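Local coordinates for pili retraction protein PilT (PDB 5FL3), which probably hydrolyses ATP to power pilus retraction, as a GSP E-family ATPase, and holds ADP in its nucleotide pocket, at residues G134-T139 with S269-L274; N164-E169 with Q205-I210. All blocks are in the same frame, centred on the assembly; numbering follows the deposited sequence.

Interaction 1: G134-T139 with S269-L274; sequences GLILVT and SLLGIL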
loop_
_atom_site.group_PDB
_atom_site.type_symbol
_atom_site.label_atom_id
_atom_site.label_comp_id
_atom_site.label_asym_id
_atom_site.label_seq_id
_atom_site.Cartn_x
_atom_site.Cartn_y
_atom_site.Cartn_z
ATOM N N GLY A 134 -3.890 -13.318 -13.556
ATOM C CA GLY A 134 -4.298 -11.935 -13.747
ATOM C C GLY A 134 -3.598 -10.906 -12.864
ATOM O O GLY A 134 -2.893 -11.247 -11.898
ATOM N N LEU A 135 -3.793 -9.636 -13.207
ATOM C CA LEU A 135 -3.144 -8.532 -12.511
ATOM C C LEU A 135 -4.133 -7.739 -11.643
ATOM O O LEU A 135 -5.107 -7.182 -12.158
ATOM C CB LEU A 135 -2.466 -7.592 -13.514
ATOM C CG LEU A 135 -1.751 -6.388 -12.885
ATOM C CD1 LEU A 135 -0.534 -6.824 -12.062
ATOM C CD2 LEU A 135 -1.358 -5.344 -13.931
ATOM N N ILE A 136 -3.881 -7.713 -10.333
ATOM C CA ILE A 136 -4.662 -6.909 -9.389
ATOM C C ILE A 136 -3.832 -5.678 -9.029
ATOM O O ILE A 136 -2.734 -5.809 -8.511
ATOM C CB ILE A 136 -5.041 -7.723 -8.099
ATOM C CG1 ILE A 136 -6.081 -8.800 -8.420
ATOM C CG2 ILE A 136 -5.551 -6.819 -6.973
ATOM C CD1 ILE A 136 -6.177 -9.871 -7.339
ATOM N N LEU A 137 -4.335 -4.487 -9.325
ATOM C CA LEU A 137 -3.616 -3.248 -9.000
ATOM C C LEU A 137 -4.306 -2.451 -7.903
ATOM O O LEU A 137 -5.478 -2.091 -8.028
ATOM C CB LEU A 137 -3.471 -2.363 -10.238
ATOM C CG LEU A 137 -2.521 -2.913 -11.288
ATOM C CD1 LEU A 137 -2.503 -1.981 -12.494
ATOM C CD2 LEU A 137 -1.116 -3.101 -10.681
ATOM N N VAL A 138 -3.573 -2.177 -6.834
ATOM C CA VAL A 138 -4.061 -1.312 -5.769
ATOM C C VAL A 138 -3.342 0.043 -5.870
ATOM O O VAL A 138 -2.130 0.105 -5.678
ATOM C CB VAL A 138 -3.815 -1.943 -4.389
ATOM C CG1 VAL A 138 -4.392 -1.051 -3.290
ATOM C CG2 VAL A 138 -4.408 -3.319 -4.331
ATOM N N THR A 139 -4.060 1.117 -6.189
ATOM C CA THR A 139 -3.387 2.388 -6.514
ATOM C C THR A 139 -3.762 3.550 -5.588
ATOM O O THR A 139 -4.779 3.510 -4.883
ATOM C CB THR A 139 -3.678 2.841 -7.959
ATOM O OG1 THR A 139 -4.964 3.477 -8.016
ATOM C CG2 THR A 139 -3.662 1.662 -8.913
ATOM N N SER A 269 -4.823 -9.389 -19.427
ATOM C CA SER A 269 -4.314 -9.815 -18.115
ATOM C C SER A 269 -4.854 -9.039 -16.877
ATOM O O SER A 269 -4.692 -9.496 -15.748
ATOM C CB SER A 269 -2.784 -9.753 -18.126
ATOM O OG SER A 269 -2.336 -8.556 -18.741
ATOM N N LEU A 270 -5.502 -7.893 -17.069
ATOM C CA LEU A 270 -6.067 -7.162 -15.925
ATOM C C LEU A 270 -7.257 -7.898 -15.309
ATOM O O LEU A 270 -8.047 -8.510 -16.025
ATOM C CB LEU A 270 -6.494 -5.753 -16.342
ATOM C CG LEU A 270 -6.829 -4.774 -15.217
ATOM C CD1 LEU A 270 -5.679 -4.672 -14.225
ATOM C CD2 LEU A 270 -7.173 -3.394 -15.750
ATOM N N LEU A 271 -7.373 -7.840 -13.981
ATOM C CA LEU A 271 -8.503 -8.431 -13.241
ATOM C C LEU A 271 -9.354 -7.391 -12.550
ATOM O O LEU A 271 -10.582 -7.496 -12.481
ATOM C CB LEU A 271 -8.012 -9.380 -12.175
ATOM C CG LEU A 271 -7.388 -10.677 -12.617
ATOM C CD1 LEU A 271 -7.199 -11.524 -11.382
ATOM C CD2 LEU A 271 -8.297 -11.350 -13.600
ATOM N N GLY A 272 -8.664 -6.409 -11.988
ATOM C CA GLY A 272 -9.287 -5.396 -11.161
ATOM C C GLY A 272 -8.305 -4.292 -10.808
ATOM O O GLY A 272 -7.086 -4.516 -10.747
ATOM N N ILE A 273 -8.832 -3.085 -10.625
ATOM C CA ILE A 273 -8.064 -1.987 -10.055
ATOM C C ILE A 273 -8.804 -1.450 -8.832
ATOM O O ILE A 273 -10.006 -1.184 -8.886
ATOM C CB ILE A 273 -7.845 -0.854 -11.064
ATOM C CG1 ILE A 273 -7.287 -1.400 -12.379
ATOM C CG2 ILE A 273 -6.946 0.230 -10.472
ATOM C CD1 ILE A 273 -7.309 -0.383 -13.491
ATOM N N LEU A 274 -8.079 -1.311 -7.729
ATOM C CA LEU A 274 -8.620 -0.748 -6.510
ATOM C C LEU A 274 -7.919 0.554 -6.155
ATOM O O LEU A 274 -6.858 0.541 -5.537
ATOM C CB LEU A 274 -8.478 -1.747 -5.368
ATOM C CG LEU A 274 -9.325 -3.010 -5.512
ATOM C CD1 LEU A 274 -8.729 -4.183 -4.760
ATOM C CD2 LEU A 274 -10.710 -2.714 -4.994
#
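Leu271 lays its branched end over Gly134, CG standing 3.5 Å from Gly134 CA, where strand 270-280 starts to run parallel to strand 134-139 in the central sheet of the P-loop NTPase domain. A beta bulge between the Leu135–Leu270 and Ile136–Gly272 pairs accounts for that placement: Leu271 is the extra residue, and its CB points at the neighbouring strand. CG, anti to the carbonyl carbon (chi1 -70°), then comes down on the glycine, whose lack of a CB makes room for it; the backbone angles of Gly134 independently call for glycine. Leu271 CD1 also passes Ile136 CG1 obliquely at 4.2 Å, and helix 122-130 closes over both through Leu128.

Ile136, Val138 and Leu274 lie on this face. On the other lie Leu135, Leu137, Leu270 and Ile273; Leu135 packs on helix 218-230, Leu137 and Ile273 on helix 243-251. Here the chi1 and chi2 torsions of Leu270 together turn its CD1 back toward the other strand, beside Leu135 O. That oxygen takes the amide of Leu271 from a position tilted out of the carbonyl plane. The next two bonds past the bulge are straighter, and Leu274 N reaches Leu137 O at 2.7 Å with an N-H...O angle of 171°. Thr139 N closes the pairing on Leu274 O; its OG1 bonds Ser275 OG and Thr240 O, and its CG2 rests 3.9 Å from Ile273 CG2.

Interaction 2: N164-E169 with Q205-I210; sequences NIITIE and QDPDVI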
loop_
_atom_site.group_PDB
_atom_site.type_symbol
_atom_site.label_atom_id
_atom_site.label_comp_id
_atom_site.label_asym_id
_atom_site.label_seq_id
_atom_site.Cartn_x
_atom_site.Cartn_y
_atom_site.Cartn_z
ATOM N N ASN A 164 2.035 -20.995 -3.441
ATOM C CA ASN A 164 3.313 -20.376 -3.190
ATOM C C ASN A 164 3.239 -18.869 -3.513
ATOM O O ASN A 164 3.088 -18.464 -4.665
ATOM C CB ASN A 164 4.388 -21.074 -4.000
ATOM C CG ASN A 164 5.755 -20.592 -3.649
ATOM O OD1 ASN A 164 6.040 -20.298 -2.476
ATOM N ND2 ASN A 164 6.622 -20.484 -4.657
ATOM N N ILE A 165 3.323 -18.050 -2.480
ATOM C CA ILE A 165 3.186 -16.602 -2.598
ATOM C C ILE A 165 4.526 -15.934 -2.406
ATOM O O ILE A 165 5.128 -16.061 -1.336
ATOM C CB ILE A 165 2.235 -16.033 -1.549
ATOM C CG1 ILE A 165 0.828 -16.647 -1.673
ATOM C CG2 ILE A 165 2.203 -14.552 -1.649
ATOM C CD1 ILE A 165 -0.055 -16.352 -0.438
ATOM N N ILE A 166 4.987 -15.225 -3.437
ATOM C CA ILE A 166 6.284 -14.557 -3.398
ATOM C C ILE A 166 6.099 -13.052 -3.508
ATOM O O ILE A 166 5.562 -12.543 -4.496
ATOM C CB ILE A 166 7.204 -15.052 -4.525
ATOM C CG1 ILE A 166 7.266 -16.589 -4.508
ATOM C CG2 ILE A 166 8.599 -14.421 -4.415
ATOM C CD1 ILE A 166 8.118 -17.178 -5.622
ATOM N N THR A 167 6.527 -12.342 -2.477
ATOM C CA THR A 167 6.361 -10.900 -2.438
ATOM C C THR A 167 7.729 -10.224 -2.549
ATOM O O THR A 167 8.719 -10.751 -2.055
ATOM C CB THR A 167 5.607 -10.440 -1.141
ATOM O OG1 THR A 167 6.508 -10.352 -0.033
ATOM C CG2 THR A 167 4.498 -11.409 -0.797
ATOM N N ILE A 168 7.781 -9.081 -3.239
ATOM C CA ILE A 168 9.010 -8.291 -3.370
ATOM C C ILE A 168 8.705 -6.868 -2.918
ATOM O O ILE A 168 7.894 -6.166 -3.523
ATOM C CB ILE A 168 9.577 -8.306 -4.805
ATOM C CG1 ILE A 168 10.138 -9.697 -5.144
ATOM C CG2 ILE A 168 10.729 -7.334 -4.920
ATOM C CD1 ILE A 168 9.149 -10.639 -5.681
ATOM N N GLU A 169 9.347 -6.465 -1.829
ATOM C CA GLU A 169 8.869 -5.342 -1.023
ATOM C C GLU A 169 9.982 -4.389 -0.710
ATOM O O GLU A 169 11.136 -4.801 -0.527
ATOM C CB GLU A 169 8.235 -5.829 0.295
ATOM C CG GLU A 169 6.951 -6.617 0.082
ATOM C CD GLU A 169 6.314 -7.090 1.360
ATOM O OE1 GLU A 169 5.668 -6.256 2.039
ATOM O OE2 GLU A 169 6.451 -8.301 1.667
ATOM N N GLN A 205 10.797 -19.555 -9.423
ATOM C CA GLN A 205 10.689 -20.128 -8.088
ATOM C C GLN A 205 9.324 -20.766 -7.894
ATOM O O GLN A 205 8.830 -20.857 -6.779
ATOM C CB GLN A 205 10.966 -19.054 -7.038
ATOM C CG GLN A 205 12.426 -18.581 -6.985
ATOM C CD GLN A 205 12.570 -17.152 -6.441
ATOM O OE1 GLN A 205 11.570 -16.498 -6.117
ATOM N NE2 GLN A 205 13.803 -16.660 -6.366
ATOM N N ASP A 206 8.735 -21.224 -8.993
ATOM C CA ASP A 206 7.452 -21.919 -8.980
ATOM C C ASP A 206 6.372 -21.191 -8.140
ATOM O O ASP A 206 5.814 -21.753 -7.194
ATOM C CB ASP A 206 7.660 -23.342 -8.472
ATOM C CG ASP A 206 6.409 -24.207 -8.604
ATOM O OD1 ASP A 206 5.692 -24.092 -9.615
ATOM O OD2 ASP A 206 6.134 -24.993 -7.676
ATOM N N PRO A 207 6.068 -19.929 -8.487
ATOM C CA PRO A 207 5.078 -19.214 -7.691
ATOM C C PRO A 207 3.650 -19.406 -8.211
ATOM O O PRO A 207 3.473 -19.646 -9.390
ATOM C CB PRO A 207 5.518 -17.763 -7.868
ATOM C CG PRO A 207 5.955 -17.726 -9.273
ATOM C CD PRO A 207 6.614 -19.059 -9.548
ATOM N N ASP A 208 2.651 -19.283 -7.346
ATOM C CA ASP A 208 1.270 -19.090 -7.805
ATOM C C ASP A 208 0.896 -17.609 -7.760
ATOM O O ASP A 208 0.180 -17.103 -8.638
ATOM C CB ASP A 208 0.276 -19.879 -6.952
ATOM C CG ASP A 208 0.601 -21.351 -6.898
ATOM O OD1 ASP A 208 0.387 -22.035 -7.926
ATOM O OD2 ASP A 208 1.072 -21.811 -5.833
ATOM N N VAL A 209 1.370 -16.928 -6.714
ATOM C CA VAL A 209 1.032 -15.533 -6.495
ATOM C C VAL A 209 2.303 -14.747 -6.349
ATOM O O VAL A 209 3.170 -15.114 -5.543
ATOM C CB VAL A 209 0.155 -15.332 -5.237
ATOM C CG1 VAL A 209 -0.290 -13.874 -5.127
ATOM C CG2 VAL A 209 -1.058 -16.269 -5.281
ATOM N N ILE A 210 2.428 -13.685 -7.146
ATOM C CA ILE A 210 3.555 -12.776 -7.015
ATOM C C ILE A 210 3.085 -11.359 -6.671
ATOM O O ILE A 210 2.260 -10.767 -7.357
ATOM C CB ILE A 210 4.412 -12.722 -8.303
ATOM C CG1 ILE A 210 4.837 -14.126 -8.740
ATOM C CG2 ILE A 210 5.628 -11.786 -8.112
ATOM C CD1 ILE A 210 5.521 -14.152 -10.106
#
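Asn164 O is gripped by two successive amides, Asp208 N at 2.8 Å and Val209 N at 3.1 Å. The first donor lies in the carbonyl plane on a lone pair; the second is tilted 27° from it but gives the straighter N-H...O bond. Asp208 also returns a bond from its side chain, OD2 using its anti lone pair to take Asn164 N at 2.7 Å, so both backbone polar atoms of Asn164 are held by one residue. The Asn164 side chain has CG anti to its backbone N (chi1 -173°), which sends ND2 to Asp206 O at 2.9 Å; the oxygen lies close to the amide plane, whereas the nitrogen stands well above the carbonyl plane. An alanine here would probably leave Asp206 O without this donor and the turn before strand 209-212 less firmly tied.

From this turn the chain enters the parallel part of the central sheet of the P-loop NTPase fold, with Ile165 paired to Val209 and Ile166 to Ile210. Ile165 and Val209 run alongside each other in the same direction, CG1 of Ile165 against CB of Val209, on the face met by Ile157 of helix 146-160. On the face toward helix 195-202, Ile166 reaches back across the turn: its CD1 sits 3.5 Å from Pro207 CB and 3.6 Å from Gln205 OE1, the Ile166 and Gln205 side chains crossing at about a right angle.

Both interactions belong to the same sheet, in which strands 209-212 and 233-238 stand between 164-169 and 134-139; strand 270-280 follows beyond 134-139. Their centres are 16 Å apart and their nearest atoms about 7 Å, without touching. Along the chain, both segments of interaction 2 fall between those of interaction 1. The nucleotide lies nearer interaction 1: strand 134-139 leads into the ADP-binding P-loop, and the Val138 side chain is about 4 Å from that of Lys146 and about 7 Å from ADP. Interaction 2 lies away from the nucleotide pocket, yet Ile165 and Thr167 pack on helix 146-160, which begins at that same lysine.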